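Local structure of RagA protein (Porphyromonas gingivalis, 6SLN) at residues F926-L932 / A958-V964; P842-F848 / F863-K869; L275-Y279 / A419-S423. The protein forms, together with the lipoprotein RagB, a TonB-dependent outer-membrane transporter that takes up oligopeptides. All blocks are in the same frame, centred on the assembly; numbering follows the deposited sequence.

Interaction 1: F926-L932 / A958-V964; sequences FLRLKNL and ARNLLTV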
# COMPACT_ATOMS: atom_id res chain seq x y z
N PHE A 926 35.59 29.02 -0.35
CA PHE A 926 34.65 30.13 -0.36
C PHE A 926 34.48 30.72 1.02
O PHE A 926 34.62 30.04 2.03
CB PHE A 926 33.28 29.71 -0.91
CG PHE A 926 32.56 28.69 -0.06
CD1 PHE A 926 31.67 29.09 0.93
CD2 PHE A 926 32.76 27.33 -0.26
CE1 PHE A 926 30.99 28.14 1.70
CE2 PHE A 926 32.08 26.39 0.51
CZ PHE A 926 31.19 26.80 1.48
N LEU A 927 34.18 32.01 1.04
CA LEU A 927 33.71 32.72 2.22
C LEU A 927 32.26 33.13 1.97
O LEU A 927 31.95 33.67 0.90
CB LEU A 927 34.58 33.93 2.49
CG LEU A 927 34.04 35.12 3.28
CD1 LEU A 927 34.00 34.78 4.75
CD2 LEU A 927 34.91 36.36 3.04
N ARG A 928 31.38 32.84 2.91
CA ARG A 928 29.97 33.16 2.75
C ARG A 928 29.51 34.02 3.91
O ARG A 928 29.67 33.64 5.07
CB ARG A 928 29.13 31.89 2.65
CG ARG A 928 27.86 32.07 1.84
CD ARG A 928 27.48 30.75 1.21
NE ARG A 928 27.69 30.75 -0.23
CZ ARG A 928 27.60 29.67 -1.01
NH1 ARG A 928 27.32 28.49 -0.48
NH2 ARG A 928 27.81 29.80 -2.32
N LEU A 929 28.97 35.19 3.59
CA LEU A 929 28.21 35.95 4.57
C LEU A 929 26.92 35.17 4.78
O LEU A 929 26.00 35.25 3.98
CB LEU A 929 27.94 37.36 4.06
CG LEU A 929 27.12 38.26 4.98
CD1 LEU A 929 27.65 38.20 6.40
CD2 LEU A 929 27.10 39.69 4.47
N LYS A 930 26.88 34.37 5.84
CA LYS A 930 25.74 33.47 6.04
C LYS A 930 24.52 34.22 6.54
O LYS A 930 23.40 33.95 6.10
CB LYS A 930 26.11 32.36 7.01
CG LYS A 930 26.96 31.29 6.40
CD LYS A 930 26.34 29.93 6.63
CE LYS A 930 25.34 29.57 5.53
NZ LYS A 930 26.03 29.09 4.30
N ASN A 931 24.72 35.18 7.43
CA ASN A 931 23.60 35.85 8.06
C ASN A 931 23.96 37.32 8.24
O ASN A 931 25.04 37.64 8.74
CB ASN A 931 23.27 35.19 9.40
CG ASN A 931 22.13 35.86 10.13
OD1 ASN A 931 20.97 35.53 9.89
ND2 ASN A 931 22.45 36.78 11.03
N LEU A 932 23.06 38.19 7.81
CA LEU A 932 23.14 39.61 8.11
C LEU A 932 21.76 40.04 8.58
O LEU A 932 20.75 39.70 7.94
CB LEU A 932 23.60 40.42 6.90
CG LEU A 932 23.96 41.90 7.12
CD1 LEU A 932 25.20 42.07 7.99
CD2 LEU A 932 24.14 42.57 5.77
N ALA A 958 19.10 38.87 5.73
CA ALA A 958 19.57 38.23 4.51
C ALA A 958 20.35 36.96 4.87
O ALA A 958 21.11 36.95 5.85
CB ALA A 958 20.45 39.18 3.69
N ARG A 959 20.18 35.90 4.08
CA ARG A 959 20.97 34.68 4.22
C ARG A 959 21.74 34.45 2.93
O ARG A 959 21.16 34.54 1.84
CB ARG A 959 20.12 33.44 4.54
CG ARG A 959 20.97 32.16 4.73
CD ARG A 959 20.15 30.86 4.97
NE ARG A 959 19.96 30.13 3.72
CZ ARG A 959 20.60 29.01 3.40
NH1 ARG A 959 21.44 28.50 4.27
NH2 ARG A 959 20.39 28.41 2.23
N ASN A 960 23.04 34.14 3.06
CA ASN A 960 23.95 33.96 1.93
C ASN A 960 23.97 35.19 1.02
O ASN A 960 24.03 35.08 -0.21
CB ASN A 960 23.60 32.71 1.12
CG ASN A 960 23.93 31.42 1.86
OD1 ASN A 960 24.69 31.43 2.83
ND2 ASN A 960 23.35 30.32 1.40
N LEU A 961 23.93 36.38 1.63
CA LEU A 961 23.95 37.63 0.89
C LEU A 961 25.13 37.73 -0.07
O LEU A 961 24.99 38.25 -1.19
CB LEU A 961 23.97 38.80 1.87
CG LEU A 961 23.90 40.22 1.34
CD1 LEU A 961 22.69 40.39 0.43
CD2 LEU A 961 23.83 41.18 2.51
N LEU A 962 26.31 37.25 0.34
CA LEU A 962 27.50 37.30 -0.51
C LEU A 962 28.30 36.02 -0.39
O LEU A 962 28.48 35.48 0.71
CB LEU A 962 28.44 38.47 -0.15
CG LEU A 962 27.93 39.90 0.04
CD1 LEU A 962 28.87 40.65 0.97
CD2 LEU A 962 27.75 40.63 -1.29
N THR A 963 28.83 35.56 -1.52
CA THR A 963 29.86 34.54 -1.57
C THR A 963 31.12 35.16 -2.16
O THR A 963 31.06 36.08 -2.98
CB THR A 963 29.42 33.33 -2.39
OG1 THR A 963 28.07 32.99 -2.06
CG2 THR A 963 30.32 32.11 -2.10
N VAL A 964 32.27 34.68 -1.70
CA VAL A 964 33.57 35.06 -2.22
C VAL A 964 34.29 33.78 -2.61
O VAL A 964 34.64 32.97 -1.73
CB VAL A 964 34.39 35.86 -1.20
CG1 VAL A 964 35.77 36.03 -1.71
CG2 VAL A 964 33.75 37.20 -0.94
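Both strands are distorted where they meet, and their pairing slips by one residue. This is an antiparallel pair of strands in the beta-barrel of a TonB-dependent receptor. Two-way backbone bonds fix the ends: Leu927 N to Val964 O (3.0 Å) and Val964 N to Leu927 O (2.8 Å), then Leu932 N to Ala958 O (3.0 Å) and Ala958 N to Leu932 O (2.9 Å). Between them Asn960 takes a left-handed backbone conformation (phi/psi 56/39°), and the chain turns a corner at Arg959 and Asn960. Lys930 and Asn931 form a classic beta bulge opposite Asp862 of the strand on the far side. Asn960 N still donates to Lys930 O (3.1 Å), which holds the kink against the bulge.

Leu927, Leu929, Leu932, Ala958, Leu962 and Val964 line one face. On it Leu929 CD2 meets Leu962 CD1 at 4.0 Å, while Leu961, set sideways, brings its CD2 to 3.6 Å from Leu932 CD2. The other face carries Arg928, Asn931, Arg959 and Thr963. Here Arg928 forms salt bridges to Asp971 and Glu973, and Arg959 forms one to Asp120 of the plug domain; Lys930 NZ bonds to Gln123. The barrel wall is thus tied to the plug. Lys930 NZ also reaches Asn960 OD1 (3.1 Å), and Thr963 OG1 accepts from both Arg928 NE (2.9 Å) and Arg928 NH2 (3.2 Å).

Interaction 2: P842-F848 / F863-K869; sequences PPITGGF and FAYIVGK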
# COMPACT_ATOMS: atom_id res chain seq x y z
N PRO A 842 37.74 19.21 2.66
CA PRO A 842 38.43 20.50 2.85
C PRO A 842 39.10 20.59 4.21
O PRO A 842 38.45 20.34 5.23
CB PRO A 842 37.30 21.54 2.71
CG PRO A 842 36.26 20.85 1.92
CD PRO A 842 36.32 19.39 2.32
N PRO A 843 40.38 20.96 4.26
CA PRO A 843 41.12 20.90 5.54
C PRO A 843 40.85 22.06 6.48
O PRO A 843 41.10 21.92 7.68
CB PRO A 843 42.60 20.91 5.11
CG PRO A 843 42.60 20.84 3.61
CD PRO A 843 41.26 21.36 3.16
N ILE A 844 40.36 23.19 5.97
CA ILE A 844 40.26 24.42 6.76
C ILE A 844 38.79 24.84 6.88
O ILE A 844 38.08 24.99 5.87
CB ILE A 844 41.15 25.52 6.15
CG1 ILE A 844 42.61 25.05 6.24
CG2 ILE A 844 40.94 26.85 6.86
CD1 ILE A 844 43.67 25.93 5.55
N THR A 845 38.34 25.01 8.12
CA THR A 845 36.96 25.30 8.47
C THR A 845 36.96 26.42 9.50
O THR A 845 37.51 26.26 10.59
CB THR A 845 36.28 24.07 9.07
OG1 THR A 845 36.39 22.96 8.16
CG2 THR A 845 34.80 24.35 9.34
N GLY A 846 36.31 27.54 9.17
CA GLY A 846 36.19 28.62 10.12
C GLY A 846 34.94 29.45 9.92
O GLY A 846 34.11 29.20 9.04
N GLY A 847 34.81 30.44 10.79
CA GLY A 847 33.77 31.44 10.69
C GLY A 847 34.11 32.60 11.60
O GLY A 847 34.99 32.50 12.46
N PHE A 848 33.41 33.71 11.39
CA PHE A 848 33.51 34.82 12.32
C PHE A 848 32.20 35.58 12.33
O PHE A 848 31.48 35.64 11.32
CB PHE A 848 34.69 35.75 12.01
CG PHE A 848 34.73 36.24 10.60
CD1 PHE A 848 35.32 35.47 9.60
CD2 PHE A 848 34.21 37.48 10.26
CE1 PHE A 848 35.38 35.93 8.28
CE2 PHE A 848 34.28 37.96 8.95
CZ PHE A 848 34.85 37.18 7.95
N PHE A 863 29.67 35.21 9.41
CA PHE A 863 30.47 34.69 8.31
C PHE A 863 30.97 33.29 8.62
O PHE A 863 31.10 32.88 9.78
CB PHE A 863 31.69 35.55 8.04
CG PHE A 863 31.39 36.93 7.58
CD1 PHE A 863 31.02 37.90 8.49
CD2 PHE A 863 31.55 37.27 6.26
CE1 PHE A 863 30.79 39.17 8.08
CE2 PHE A 863 31.32 38.53 5.84
CZ PHE A 863 30.93 39.49 6.75
N ALA A 864 31.31 32.59 7.54
CA ALA A 864 31.80 31.22 7.59
C ALA A 864 32.64 30.99 6.34
O ALA A 864 32.38 31.58 5.28
CB ALA A 864 30.64 30.22 7.66
N TYR A 865 33.65 30.13 6.46
CA TYR A 865 34.46 29.84 5.29
C TYR A 865 34.92 28.39 5.26
O TYR A 865 34.97 27.69 6.29
CB TYR A 865 35.67 30.78 5.20
CG TYR A 865 36.50 30.85 6.45
CD1 TYR A 865 36.20 31.75 7.46
CD2 TYR A 865 37.62 30.05 6.60
CE1 TYR A 865 36.97 31.83 8.60
CE2 TYR A 865 38.40 30.12 7.74
CZ TYR A 865 38.07 31.01 8.73
OH TYR A 865 38.84 31.07 9.86
N ILE A 866 35.24 27.94 4.05
CA ILE A 866 35.73 26.60 3.76
C ILE A 866 36.91 26.79 2.82
O ILE A 866 36.71 27.11 1.64
CB ILE A 866 34.64 25.71 3.14
CG1 ILE A 866 33.49 25.52 4.13
CG2 ILE A 866 35.20 24.37 2.71
CD1 ILE A 866 33.82 24.60 5.28
N VAL A 867 38.12 26.60 3.33
CA VAL A 867 39.36 26.84 2.58
C VAL A 867 40.04 25.51 2.31
O VAL A 867 40.08 24.63 3.18
CB VAL A 867 40.30 27.78 3.36
CG1 VAL A 867 41.58 28.02 2.58
CG2 VAL A 867 39.59 29.09 3.67
N GLY A 868 40.59 25.36 1.11
CA GLY A 868 41.16 24.09 0.73
C GLY A 868 40.22 23.15 0.01
O GLY A 868 40.61 22.01 -0.28
N LYS A 869 39.00 23.60 -0.29
CA LYS A 869 38.06 22.82 -1.08
C LYS A 869 38.40 22.91 -2.56
O LYS A 869 38.62 24.01 -3.10
CB LYS A 869 36.62 23.30 -0.82
CG LYS A 869 35.52 22.53 -1.55
CD LYS A 869 34.27 22.41 -0.66
CE LYS A 869 32.98 22.31 -1.45
NZ LYS A 869 32.91 21.19 -2.45
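Strands 844-848 and 863-867 run antiparallel at 163°, their axes 4.3 Å apart at closest, in unbroken register. Three hydrogen-bonded pairs hold them. Ile844 N to Val867 O is 3.2 Å and Val867 N to Ile844 O 3.0 Å. Gly846 N to Tyr865 O is 3.2 Å and Tyr865 N to Gly846 O 2.8 Å. Phe848 N to Phe863 O is 2.9 Å and Phe863 N to Phe848 O 2.7 Å. At the non-hydrogen-bonded pair Gly847 and Ala864, the CA atoms come within 3.7 Å. Gly868, at positive phi (92°), ends the pairing beside Pro842 and Pro843.

The two strands form a beta hairpin of the transporter's barrel, one face of which bears Ile844, Phe848, Phe863, Tyr865 and Val867. Tyr865, with chi1 at p, lays its ring back over its cross-strand partner: Gly846 CA sits 3.6 Å from the ring centroid in a CH-pi contact, and a CB there would clash with Tyr865 CZ. Phe848 also takes chi1 p, so Phe863 CB lies 3.5 Å above its ring centroid, and the two phenyl rings are nearly parallel (12°) but slid apart. Ile844 CG2 packs on Val867 CB at 3.7 Å. Across the sheet, Thr845 and Ile866 touch Gln130 of plug strand 129-132. Pro842 also meets Gln130, and its CB reaches Ile866 CG2 at 3.5 Å.

Interaction 3: L275-Y279 / A419-S423; sequences LYGNY and ATRPS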
# COMPACT_ATOMS: atom_id res chain seq x y z
N LEU A 275 6.24 19.54 -36.26
CA LEU A 275 5.90 18.82 -35.04
C LEU A 275 4.69 19.44 -34.36
O LEU A 275 3.72 18.73 -34.06
CB LEU A 275 7.09 18.79 -34.08
CG LEU A 275 6.76 17.96 -32.86
CD1 LEU A 275 6.40 16.57 -33.33
CD2 LEU A 275 7.93 17.93 -31.87
N TYR A 276 4.73 20.75 -34.10
CA TYR A 276 3.59 21.38 -33.45
C TYR A 276 2.31 21.18 -34.26
O TYR A 276 1.22 21.08 -33.68
CB TYR A 276 3.82 22.88 -33.22
CG TYR A 276 4.64 23.19 -32.00
CD1 TYR A 276 5.73 22.41 -31.66
CD2 TYR A 276 4.32 24.27 -31.18
CE1 TYR A 276 6.52 22.70 -30.55
CE2 TYR A 276 5.08 24.55 -30.04
CZ TYR A 276 6.19 23.77 -29.75
OH TYR A 276 6.99 24.02 -28.66
N GLY A 277 2.44 21.07 -35.58
CA GLY A 277 1.30 20.83 -36.45
C GLY A 277 0.60 19.52 -36.21
O GLY A 277 -0.47 19.28 -36.77
N ASN A 278 1.18 18.66 -35.38
CA ASN A 278 0.61 17.36 -35.07
C ASN A 278 -0.14 17.38 -33.74
O ASN A 278 -0.41 16.31 -33.18
CB ASN A 278 1.70 16.29 -35.04
CG ASN A 278 2.25 15.97 -36.41
OD1 ASN A 278 1.49 15.82 -37.38
ND2 ASN A 278 3.56 15.87 -36.52
N TYR A 279 -0.46 18.56 -33.21
CA TYR A 279 -1.18 18.65 -31.95
C TYR A 279 -2.23 19.73 -32.08
O TYR A 279 -1.92 20.87 -32.42
CB TYR A 279 -0.23 18.95 -30.78
CG TYR A 279 0.83 17.87 -30.63
CD1 TYR A 279 1.99 17.91 -31.41
CD2 TYR A 279 0.68 16.80 -29.75
CE1 TYR A 279 2.94 16.95 -31.32
CE2 TYR A 279 1.66 15.81 -29.64
CZ TYR A 279 2.79 15.90 -30.44
OH TYR A 279 3.80 14.97 -30.39
N ALA A 419 13.37 16.04 -32.25
CA ALA A 419 12.37 15.50 -31.33
C ALA A 419 11.16 14.97 -32.08
O ALA A 419 10.75 15.51 -33.12
CB ALA A 419 11.90 16.56 -30.33
N THR A 420 10.58 13.90 -31.55
CA THR A 420 9.37 13.34 -32.12
C THR A 420 8.12 13.72 -31.34
O THR A 420 7.01 13.59 -31.87
CB THR A 420 9.48 11.81 -32.19
OG1 THR A 420 9.63 11.24 -30.88
CG2 THR A 420 10.65 11.45 -33.08
N ARG A 421 8.28 14.19 -30.10
CA ARG A 421 7.23 14.79 -29.29
C ARG A 421 7.78 16.08 -28.71
O ARG A 421 8.98 16.19 -28.46
CB ARG A 421 6.78 13.85 -28.16
CG ARG A 421 6.92 12.34 -28.48
CD ARG A 421 6.32 11.48 -27.37
NE ARG A 421 6.66 12.01 -26.05
CZ ARG A 421 7.53 11.44 -25.22
NH1 ARG A 421 8.15 10.31 -25.55
NH2 ARG A 421 7.79 12.01 -24.05
N PRO A 422 6.95 17.09 -28.51
CA PRO A 422 7.44 18.30 -27.87
C PRO A 422 7.78 18.01 -26.43
O PRO A 422 7.27 17.08 -25.83
CB PRO A 422 6.26 19.28 -27.98
CG PRO A 422 5.34 18.67 -29.03
CD PRO A 422 5.52 17.19 -28.87
N SER A 423 8.65 18.83 -25.87
CA SER A 423 9.16 18.61 -24.53
C SER A 423 8.40 19.50 -23.57
O SER A 423 8.21 20.69 -23.84
CB SER A 423 10.67 18.91 -24.48
OG SER A 423 11.41 17.79 -24.96
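Pro422 is the centre of this contact, seated among Leu275 and Tyr276 at the C-terminal end of helix 261-276 and Tyr279 just beyond it. Leu275 and Tyr279 both aim their CA-to-CB bonds at the loop. Leu275, with chi1 t and chi2 p, sends CD2 to 3.9 Å from Pro422 CG, and its CD1 lies 3.4 Å from Thr420 O. Tyr279, at chi1 m and chi2 83°, extends along the proline so that its CZ is 3.4 Å and its OH 3.2 Å from Pro422 CD; the same OH passes 3.6 Å from Arg421 CA. Tyr276, also chi1 m, starts sideways but swings its ring in, leaving CE1 4.3 Å from Pro422 CB.

The two tyrosines can share one proline because the chain folds back between them. A type I beta turn runs from Tyr276 to Tyr279, closed by Tyr279 N to Tyr276 O (3.1 Å), and Asn278 N bonds to Leu275 O (2.9 Å). Leu282 and Val413 also touch Pro422. The contact across the segments is purely van der Waals, and CB of Arg421 points away from the helix end.

On that outer side Thr420 and Arg421 pack against the backbone of Lipoprotein RagB. A helix end packed against a loop between barrel strands, next to the lipoprotein, is consistent with the outward-facing loops of a SusC-like TonB-dependent receptor engaging its SusD-like partner.

Following the chain, interaction 3 comes first: 275-279 meets 419-423 and closes a loop of 139 residues that includes the barrel strands 309-322, 325-337, 345-360 and 363-377. Interaction 2 then closes a short hairpin of 14 intervening residues, and interaction 1 a loop of 25. The three are in series; none nests in or crosses another. Interactions 1 and 2 are adjacent in one sheet, since strands 857-873 and 921-937 are neighbours: Arg928 N lies 2.9 Å from Ala864 O, probably hydrogen-bonded. Together they make four successive strands of the barrel wall. Interaction 3 lies apart, its centre about 44 Å and 50 Å from the centres of interactions 1 and 2, beside RagB.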